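Local coordinates for protein EF0056 (Enterococcus faecalis, PDB 6ORI) that is an enterococcal surface protein of unknown molecular function, with a beta-rich, probably immunoglobulin-like N-terminal region, and is probably linked to biofilm formation, at residues D243-K248 with V290-A295; F31-F36 with P337-V342. All coordinates share one frame; numbering follows the deposited sequence.

Contact 1. Residues D243-K248 with V290-A295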
ATOM      1  N   ASP A 243      -6.707  -3.206   2.726  1.00  4.97           N
ATOM      2  CA  ASP A 243      -6.028  -2.687   3.897  1.00  5.43           C
ATOM      3  C   ASP A 243      -5.552  -1.278   3.581  1.00  4.00           C
ATOM      4  O   ASP A 243      -4.625  -1.086   2.776  1.00  6.27           O
ATOM      5  CB  ASP A 243      -4.876  -3.600   4.313  1.00  7.45           C
ATOM      6  CG  ASP A 243      -5.361  -4.845   5.063  1.00 14.14           C
ATOM      7  OD1 ASP A 243      -6.556  -4.912   5.401  1.00 14.56           O
ATOM      8  OD2 ASP A 243      -4.548  -5.746   5.331  1.00 20.33           O
ATOM      9  N   HIS A 244      -6.252  -0.307   4.148  1.00  3.45           N
ATOM     10  CA  HIS A 244      -5.916   1.095   3.992  1.00  4.70           C
ATOM     11  C   HIS A 244      -4.969   1.452   5.119  1.00  3.75           C
ATOM     12  O   HIS A 244      -5.355   1.479   6.286  1.00  5.57           O
ATOM     13  CB  HIS A 244      -7.198   1.931   4.046  1.00  4.68           C
ATOM     14  CG  HIS A 244      -6.970   3.407   3.925  1.00  5.18           C
ATOM     15  ND1 HIS A 244      -7.855   4.334   4.449  1.00  5.05           N
ATOM     16  CD2 HIS A 244      -6.007   4.120   3.295  1.00  5.50           C
ATOM     17  CE1 HIS A 244      -7.420   5.547   4.174  1.00  5.46           C
ATOM     18  NE2 HIS A 244      -6.291   5.444   3.488  1.00  5.63           N
ATOM     19  N   LYS A 245      -3.708   1.691   4.772  1.00  4.72           N
ATOM     20  CA  LYS A 245      -2.691   1.945   5.777  1.00  3.64           C
ATOM     21  C   LYS A 245      -2.227   3.398   5.738  1.00  4.05           C
ATOM     22  O   LYS A 245      -1.933   3.937   4.669  1.00  5.57           O
ATOM     23  CB  LYS A 245      -1.511   0.986   5.593  1.00  3.97           C
ATOM     24  CG  LYS A 245      -0.489   1.062   6.720  1.00  6.06           C
ATOM     25  CD  LYS A 245       0.597  -0.011   6.601  1.00  5.43           C
ATOM     26  CE  LYS A 245       1.502  -0.014   7.827  1.00  6.38           C
ATOM     27  NZ  LYS A 245       2.523  -1.083   7.713  1.00  6.87           N
ATOM     28  N   LEU A 246      -2.202   4.019   6.908  1.00  4.17           N
ATOM     29  CA  LEU A 246      -1.825   5.414   7.078  1.00  4.82           C
ATOM     30  C   LEU A 246      -0.516   5.503   7.827  1.00  4.72           C
ATOM     31  O   LEU A 246      -0.385   4.961   8.936  1.00  5.20           O
ATOM     32  CB  LEU A 246      -2.914   6.182   7.834  1.00  5.16           C
ATOM     33  CG  LEU A 246      -4.278   6.144   7.158  1.00  7.45           C
ATOM     34  CD1 LEU A 246      -5.282   6.831   8.038  1.00 12.07           C
ATOM     35  CD2 LEU A 246      -4.241   6.810   5.826  1.00  9.23           C
ATOM     36  N   THR A 247       0.455   6.138   7.195  1.00  4.50           N
ATOM     37  CA  THR A 247       1.777   6.384   7.759  1.00  6.17           C
ATOM     38  C   THR A 247       1.746   7.783   8.355  1.00  4.83           C
ATOM     39  O   THR A 247       1.473   8.755   7.630  1.00  5.25           O
ATOM     40  CB  THR A 247       2.791   6.322   6.617  1.00  5.82           C
ATOM     41  OG1 THR A 247       2.753   5.016   6.008  1.00  6.45           O
ATOM     42  CG2 THR A 247       4.197   6.685   7.075  1.00  6.87           C
ATOM     43  N   LYS A 248       2.027   7.900   9.640  1.00  5.49           N
ATOM     44  CA  LYS A 248       1.995   9.197  10.286  1.00  4.92           C
ATOM     45  C   LYS A 248       3.261  10.012  10.073  1.00  5.45           C
ATOM     46  O   LYS A 248       4.326   9.480   9.785  1.00  5.86           O
ATOM     47  CB  LYS A 248       1.787   9.020  11.784  1.00  5.21           C
ATOM     48  CG  LYS A 248       0.454   8.399  12.157  1.00  5.09           C
ATOM     49  CD  LYS A 248       0.310   8.318  13.696  1.00  4.70           C
ATOM     50  CE  LYS A 248      -0.974   7.658  14.112  1.00  4.37           C
ATOM     51  NZ  LYS A 248      -1.134   7.737  15.600  1.00  7.36           N
ATOM     52  N   VAL A 290       5.100  -4.664  19.774  1.00 19.53           N
ATOM     53  CA  VAL A 290       5.925  -5.866  19.647  1.00 19.74           C
ATOM     54  C   VAL A 290       5.187  -6.904  18.808  1.00 19.98           C
ATOM     55  O   VAL A 290       3.988  -7.101  18.978  1.00 20.32           O
ATOM     56  CB  VAL A 290       6.209  -6.486  21.030  1.00 20.37           C
ATOM     57  CG1 VAL A 290       7.082  -7.732  20.904  1.00 29.28           C
ATOM     58  CG2 VAL A 290       6.869  -5.459  21.941  1.00 25.18           C
ATOM     59  N   ALA A 291       5.910  -7.566  17.911  1.00 16.25           N
ATOM     60  CA  ALA A 291       5.347  -8.637  17.106  1.00 13.32           C
ATOM     61  C   ALA A 291       4.175  -8.107  16.287  1.00 14.85           C
ATOM     62  O   ALA A 291       3.032  -8.549  16.423  1.00 19.72           O
ATOM     63  CB  ALA A 291       4.945  -9.815  17.955  1.00 18.00           C
ATOM     64  N   TYR A 292       4.487  -7.140  15.441  1.00  7.44           N
ATOM     65  CA  TYR A 292       3.546  -6.603  14.468  1.00  8.21           C
ATOM     66  C   TYR A 292       2.841  -7.711  13.706  1.00  6.84           C
ATOM     67  O   TYR A 292       3.479  -8.533  13.054  1.00  7.20           O
ATOM     68  CB  TYR A 292       4.313  -5.701  13.495  1.00  7.25           C
ATOM     69  CG  TYR A 292       3.443  -4.951  12.526  1.00  7.52           C
ATOM     70  CD1 TYR A 292       2.798  -3.775  12.901  1.00 10.05           C
ATOM     71  CD2 TYR A 292       3.252  -5.417  11.230  1.00  6.95           C
ATOM     72  CE1 TYR A 292       1.990  -3.086  12.003  1.00  8.71           C
ATOM     73  CE2 TYR A 292       2.438  -4.744  10.343  1.00  9.82           C
ATOM     74  CZ  TYR A 292       1.820  -3.576  10.736  1.00  9.85           C
ATOM     75  OH  TYR A 292       1.006  -2.896   9.835  1.00 12.97           O
ATOM     76  N   ASN A 293       1.510  -7.702  13.766  1.00  6.80           N
ATOM     77  CA  ASN A 293       0.688  -8.759  13.187  1.00  7.61           C
ATOM     78  C   ASN A 293      -0.640  -8.149  12.797  1.00  7.33           C
ATOM     79  O   ASN A 293      -1.411  -7.650  13.671  1.00  8.79           O
ATOM     80  CB  ASN A 293       0.469  -9.901  14.182  1.00  9.19           C
ATOM     81  CG  ASN A 293      -0.387 -11.043  13.609  1.00  9.34           C
ATOM     82  OD1 ASN A 293      -1.456 -10.812  13.066  1.00 12.62           O
ATOM     83  ND2 ASN A 293       0.074 -12.274  13.775  1.00 12.36           N
ATOM     84  N   VAL A 294      -0.915  -8.182  11.499  1.00  6.14           N
ATOM     85  CA  VAL A 294      -2.166  -7.676  10.973  1.00  8.12           C
ATOM     86  C   VAL A 294      -2.875  -8.788  10.192  1.00  8.01           C
ATOM     87  O   VAL A 294      -3.597  -8.534   9.232  1.00 11.06           O
ATOM     88  CB  VAL A 294      -1.948  -6.391  10.115  1.00  8.91           C
ATOM     89  CG1 VAL A 294      -1.433  -5.256  10.995  1.00 11.00           C
ATOM     90  CG2 VAL A 294      -1.004  -6.646   8.971  1.00 10.75           C
ATOM     91  N   ALA A 295      -2.714 -10.033  10.628  1.00  8.04           N
ATOM     92  CA  ALA A 295      -3.455 -11.137  10.024  1.00  7.97           C
ATOM     93  C   ALA A 295      -4.963 -10.891  10.146  1.00  6.00           C
ATOM     94  O   ALA A 295      -5.420 -10.174  11.026  1.00  7.75           O
ATOM     95  CB  ALA A 295      -3.101 -12.435  10.703  1.00 10.69           C
TER
HETATM   96  O   HOH W   1       1.048  -3.558   7.224  1.00 14.90           O

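Contact 2. Residues F31-F36 with P337-V342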
ATOM      1  N   PHE A  31       9.168  -4.429  13.321  1.00  6.43           N
ATOM      2  CA  PHE A  31       9.018  -3.404  12.278  1.00  5.66           C
ATOM      3  C   PHE A  31       7.541  -3.141  12.114  1.00  7.06           C
ATOM      4  O   PHE A  31       6.734  -4.058  12.302  1.00  7.18           O
ATOM      5  CB  PHE A  31       9.627  -3.881  10.967  1.00  4.83           C
ATOM      6  CG  PHE A  31      11.094  -4.177  11.076  1.00  5.57           C
ATOM      7  CD1 PHE A  31      11.544  -5.429  11.457  1.00  7.37           C
ATOM      8  CD2 PHE A  31      12.031  -3.202  10.811  1.00  5.25           C
ATOM      9  CE1 PHE A  31      12.891  -5.690  11.571  1.00  8.21           C
ATOM     10  CE2 PHE A  31      13.366  -3.456  10.931  1.00  6.05           C
ATOM     11  CZ  PHE A  31      13.797  -4.695  11.323  1.00  5.92           C
ATOM     12  N   SER A  32       7.142  -1.926  11.754  1.00  5.66           N
ATOM     13  CA  SER A  32       5.729  -1.654  11.550  1.00  5.49           C
ATOM     14  C   SER A  32       5.392  -0.960  10.249  1.00  4.18           C
ATOM     15  O   SER A  32       4.233  -0.942   9.889  1.00  6.19           O
ATOM     16  CB  SER A  32       5.117  -0.888  12.725  1.00  5.90           C
ATOM     17  OG  SER A  32       5.786   0.332  12.931  1.00  9.31           O
ATOM     18  N   ASP A  33       6.354  -0.425   9.511  1.00  4.10           N
ATOM     19  CA  ASP A  33       5.999   0.227   8.254  1.00  4.50           C
ATOM     20  C   ASP A  33       7.162   0.237   7.291  1.00  4.44           C
ATOM     21  O   ASP A  33       8.321   0.374   7.680  1.00  5.63           O
ATOM     22  CB  ASP A  33       5.540   1.659   8.520  1.00  5.31           C
ATOM     23  CG  ASP A  33       4.569   2.193   7.481  1.00  7.67           C
ATOM     24  OD1 ASP A  33       4.115   1.457   6.568  1.00  6.60           O
ATOM     25  OD2 ASP A  33       4.169   3.375   7.639  1.00  9.14           O
ATOM     26  N   LEU A  34       6.811   0.060   6.020  1.00  5.34           N
ATOM     27  CA  LEU A  34       7.748   0.201   4.914  1.00  5.61           C
ATOM     28  C   LEU A  34       6.920   0.586   3.710  1.00  4.84           C
ATOM     29  O   LEU A  34       5.976  -0.113   3.351  1.00  6.72           O
ATOM     30  CB  LEU A  34       8.484  -1.117   4.692  1.00  5.88           C
ATOM     31  CG  LEU A  34       9.568  -1.127   3.625  1.00  6.61           C
ATOM     32  CD1 LEU A  34      10.693  -0.171   3.973  1.00  7.68           C
ATOM     33  CD2 LEU A  34      10.090  -2.546   3.438  1.00  7.91           C
ATOM     34  N   GLN A  35       7.217   1.738   3.114  1.00  4.29           N
ATOM     35  CA  GLN A  35       6.445   2.244   1.988  1.00  4.51           C
ATOM     36  C   GLN A  35       7.352   2.796   0.913  1.00  4.92           C
ATOM     37  O   GLN A  35       8.408   3.353   1.209  1.00  5.20           O
ATOM     38  CB  GLN A  35       5.523   3.370   2.427  1.00  4.20           C
ATOM     39  CG  GLN A  35       4.553   3.035   3.519  1.00  6.92           C
ATOM     40  CD  GLN A  35       3.457   2.125   3.076  1.00  8.93           C
ATOM     41  OE1 GLN A  35       3.111   2.048   1.897  1.00 13.92           O
ATOM     42  NE2 GLN A  35       2.908   1.409   4.016  1.00 10.67           N
ATOM     43  N   PHE A  36       6.912   2.641  -0.339  1.00  5.11           N
ATOM     44  CA  PHE A  36       7.548   3.205  -1.526  1.00  4.95           C
ATOM     45  C   PHE A  36       6.603   4.225  -2.109  1.00  5.03           C
ATOM     46  O   PHE A  36       5.467   3.898  -2.448  1.00  7.04           O
ATOM     47  CB  PHE A  36       7.822   2.088  -2.534  1.00  6.31           C
ATOM     48  CG  PHE A  36       8.420   2.532  -3.839  1.00  5.12           C
ATOM     49  CD1 PHE A  36       9.756   2.899  -3.940  1.00  6.09           C
ATOM     50  CD2 PHE A  36       7.649   2.557  -4.971  1.00  7.06           C
ATOM     51  CE1 PHE A  36      10.284   3.287  -5.158  1.00  7.83           C
ATOM     52  CE2 PHE A  36       8.199   2.940  -6.182  1.00  8.68           C
ATOM     53  CZ  PHE A  36       9.498   3.303  -6.259  1.00  7.36           C
ATOM     54  N   PRO A 337       3.452   7.151  17.286  1.00  5.05           N
ATOM     55  CA  PRO A 337       3.837   7.299  15.889  1.00  5.44           C
ATOM     56  C   PRO A 337       3.542   6.079  15.051  1.00  4.36           C
ATOM     57  O   PRO A 337       3.847   6.106  13.860  1.00  5.77           O
ATOM     58  CB  PRO A 337       5.352   7.542  15.980  1.00  7.08           C
ATOM     59  CG  PRO A 337       5.770   6.850  17.209  1.00  6.50           C
ATOM     60  CD  PRO A 337       4.625   7.050  18.175  1.00  6.18           C
ATOM     61  N   ARG A 338       3.011   5.023  15.650  1.00  5.84           N
ATOM     62  CA  ARG A 338       2.721   3.808  14.906  1.00  5.07           C
ATOM     63  C   ARG A 338       1.649   4.055  13.844  1.00  5.37           C
ATOM     64  O   ARG A 338       0.774   4.916  14.003  1.00  5.70           O
ATOM     65  CB  ARG A 338       2.282   2.677  15.829  1.00  6.22           C
ATOM     66  CG  ARG A 338       3.408   2.095  16.645  1.00  9.78           C
ATOM     67  CD  ARG A 338       2.960   1.029  17.648  1.00 11.73           C
ATOM     68  NE  ARG A 338       2.171   1.601  18.739  1.00 12.98           N
ATOM     69  CZ  ARG A 338       0.849   1.578  18.841  1.00 15.33           C
ATOM     70  NH1 ARG A 338       0.098   0.980  17.922  1.00 21.72           N
ATOM     71  NH2 ARG A 338       0.275   2.165  19.880  1.00 25.26           N
ATOM     72  N   PRO A 339       1.689   3.280  12.762  1.00  4.21           N
ATOM     73  CA  PRO A 339       0.724   3.469  11.673  1.00  4.04           C
ATOM     74  C   PRO A 339      -0.643   2.915  12.017  1.00  5.11           C
ATOM     75  O   PRO A 339      -0.849   2.217  13.017  1.00  5.82           O
ATOM     76  CB  PRO A 339       1.325   2.663  10.520  1.00  6.25           C
ATOM     77  CG  PRO A 339       2.153   1.627  11.199  1.00  5.61           C
ATOM     78  CD  PRO A 339       2.713   2.279  12.434  1.00  4.63           C
ATOM     79  N   ILE A 340      -1.581   3.262  11.159  1.00  4.43           N
ATOM     80  CA  ILE A 340      -2.977   2.875  11.282  1.00  4.61           C
ATOM     81  C   ILE A 340      -3.350   1.991  10.109  1.00  4.34           C
ATOM     82  O   ILE A 340      -2.963   2.264   8.976  1.00  4.99           O
ATOM     83  CB  ILE A 340      -3.855   4.130  11.256  1.00  5.66           C
ATOM     84  CG1 ILE A 340      -3.532   5.023  12.463  1.00  5.78           C
ATOM     85  CG2 ILE A 340      -5.332   3.761  11.153  1.00  5.51           C
ATOM     86  CD1 ILE A 340      -4.058   6.424  12.368  1.00  8.14           C
ATOM     87  N   VAL A 341      -4.118   0.945  10.362  1.00  4.05           N
ATOM     88  CA  VAL A 341      -4.678   0.105   9.310  1.00  4.97           C
ATOM     89  C   VAL A 341      -6.185   0.058   9.490  1.00  4.51           C
ATOM     90  O   VAL A 341      -6.656  -0.300  10.580  1.00  5.62           O
ATOM     91  CB  VAL A 341      -4.094  -1.322   9.325  1.00  7.06           C
ATOM     92  CG1 VAL A 341      -4.762  -2.197   8.288  1.00  7.43           C
ATOM     93  CG2 VAL A 341      -2.605  -1.289   9.067  1.00  8.12           C
ATOM     94  N   VAL A 342      -6.903   0.442   8.441  1.00  4.60           N
ATOM     95  CA  VAL A 342      -8.365   0.348   8.352  1.00  4.29           C
ATOM     96  C   VAL A 342      -8.616  -0.747   7.349  1.00  5.13           C
ATOM     97  O   VAL A 342      -8.109  -0.688   6.239  1.00  6.12           O
ATOM     98  CB  VAL A 342      -8.965   1.685   7.866  1.00  4.79           C
ATOM     99  CG1 VAL A 342     -10.483   1.593   7.745  1.00  6.77           C
ATOM    100  CG2 VAL A 342      -8.568   2.822   8.822  1.00  7.27           C
TER

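Contact 1. Residues D243-K248 with V290-A295
K245 and Y292 reach each other because both side chains leave the backbone with CG anti to N (chi1 -172° and -173°), and the lysine then runs fully extended to its ammonium group. The contact joins a strand of an antiparallel beta sheet, 239-248, to the irregular connection between strands 277-284 and 300-304 of the same five-stranded sheet. The two side chains approach from opposite directions, so the ammonium group arrives at the hydroxyl end of the tyrosine: K245 NZ lies 3.2 Å from Y292 OH, and K245 CE is 3.5 Å from the same oxygen. A water closes the arrangement. It accepts a hydrogen bond from K245 NZ at 2.9 Å and bonds to Y292 OH at 2.7 Å, lying in the ring plane at its edge. K245 NZ has a further acceptor in the backbone carbonyl of S32 in strand 31-38, so two bonds, to the water and to S32 O, hold the ammonium group beside the tyrosine hydroxyl. Beyond the tyrosine, R343 links the two segments from outside, with a salt bridge to D243 and a hydrogen bond to the carbonyl of V294. N293 opens an Asx turn around V294: its OD1 accepts from A295 N at 2.9 Å, with the donor tilted 35° from the carbonyl plane.

Contact 2. Residues F31-F36 with P337-V342
A classic beta bulge in strand 31-38, where S32 and D33 both face K58 of strand 50-59, meets the residues leading into strand 340-348. P339, just before that strand, is the piece that touches. Its ring lies against S32, with P339 CG 3.6 Å from the backbone oxygen S32 O and P339 CD 3.7 Å from S32 OG. Chi1 of 58° sets OG between the backbone N and the carbonyl carbon of S32, and there it also has a hydrogen-bond partner in N60. D33 passes P339 in the opposite direction, its OD2 standing 4.1 Å from P339 CB. No hydrogen bond crosses between the two segments; the proline offers carbon atoms to two oxygens of the serine and one of the aspartate. The carboxylate finds its hydrogen bonds elsewhere. Q35 NE2 donates to D33 OD1 at 2.8 Å along a nearly straight path (167°), and D33 OD1 receives it on its syn lone pair, the side of the other oxygen, only 8° out of the amide plane of Q35. T247 OG1 hydrogen-bonds to OD2, so each carboxylate oxygen has a partner and the group's rotation is restrained. K245 adds a long, weak ion pair with OD1. All three touching residues are buried, and the neighbouring lysine and the hydrogen bonds probably help D33 keep its negative charge beside the nonpolar proline ring.

In the fold
The two contacts have centres only 5 Å apart and touch directly. Strands 239-248 and 340-348 are antiparallel neighbours in one five-stranded sheet, whereas strand 31-38 belongs to the separate ten-stranded sheet formed by the earlier part of the chain. Contact 2 therefore bridges the two sheets, and contact 1 joins a strand of the second sheet to a loop between two of its other strands. Along the chain the order is 31-36, 243-248, 290-295 and 337-342, so contact 1 is nested inside the loop closed by contact 2. Polar bonds between the contacts add to the proline packing, and together they probably help hold the two sheets together.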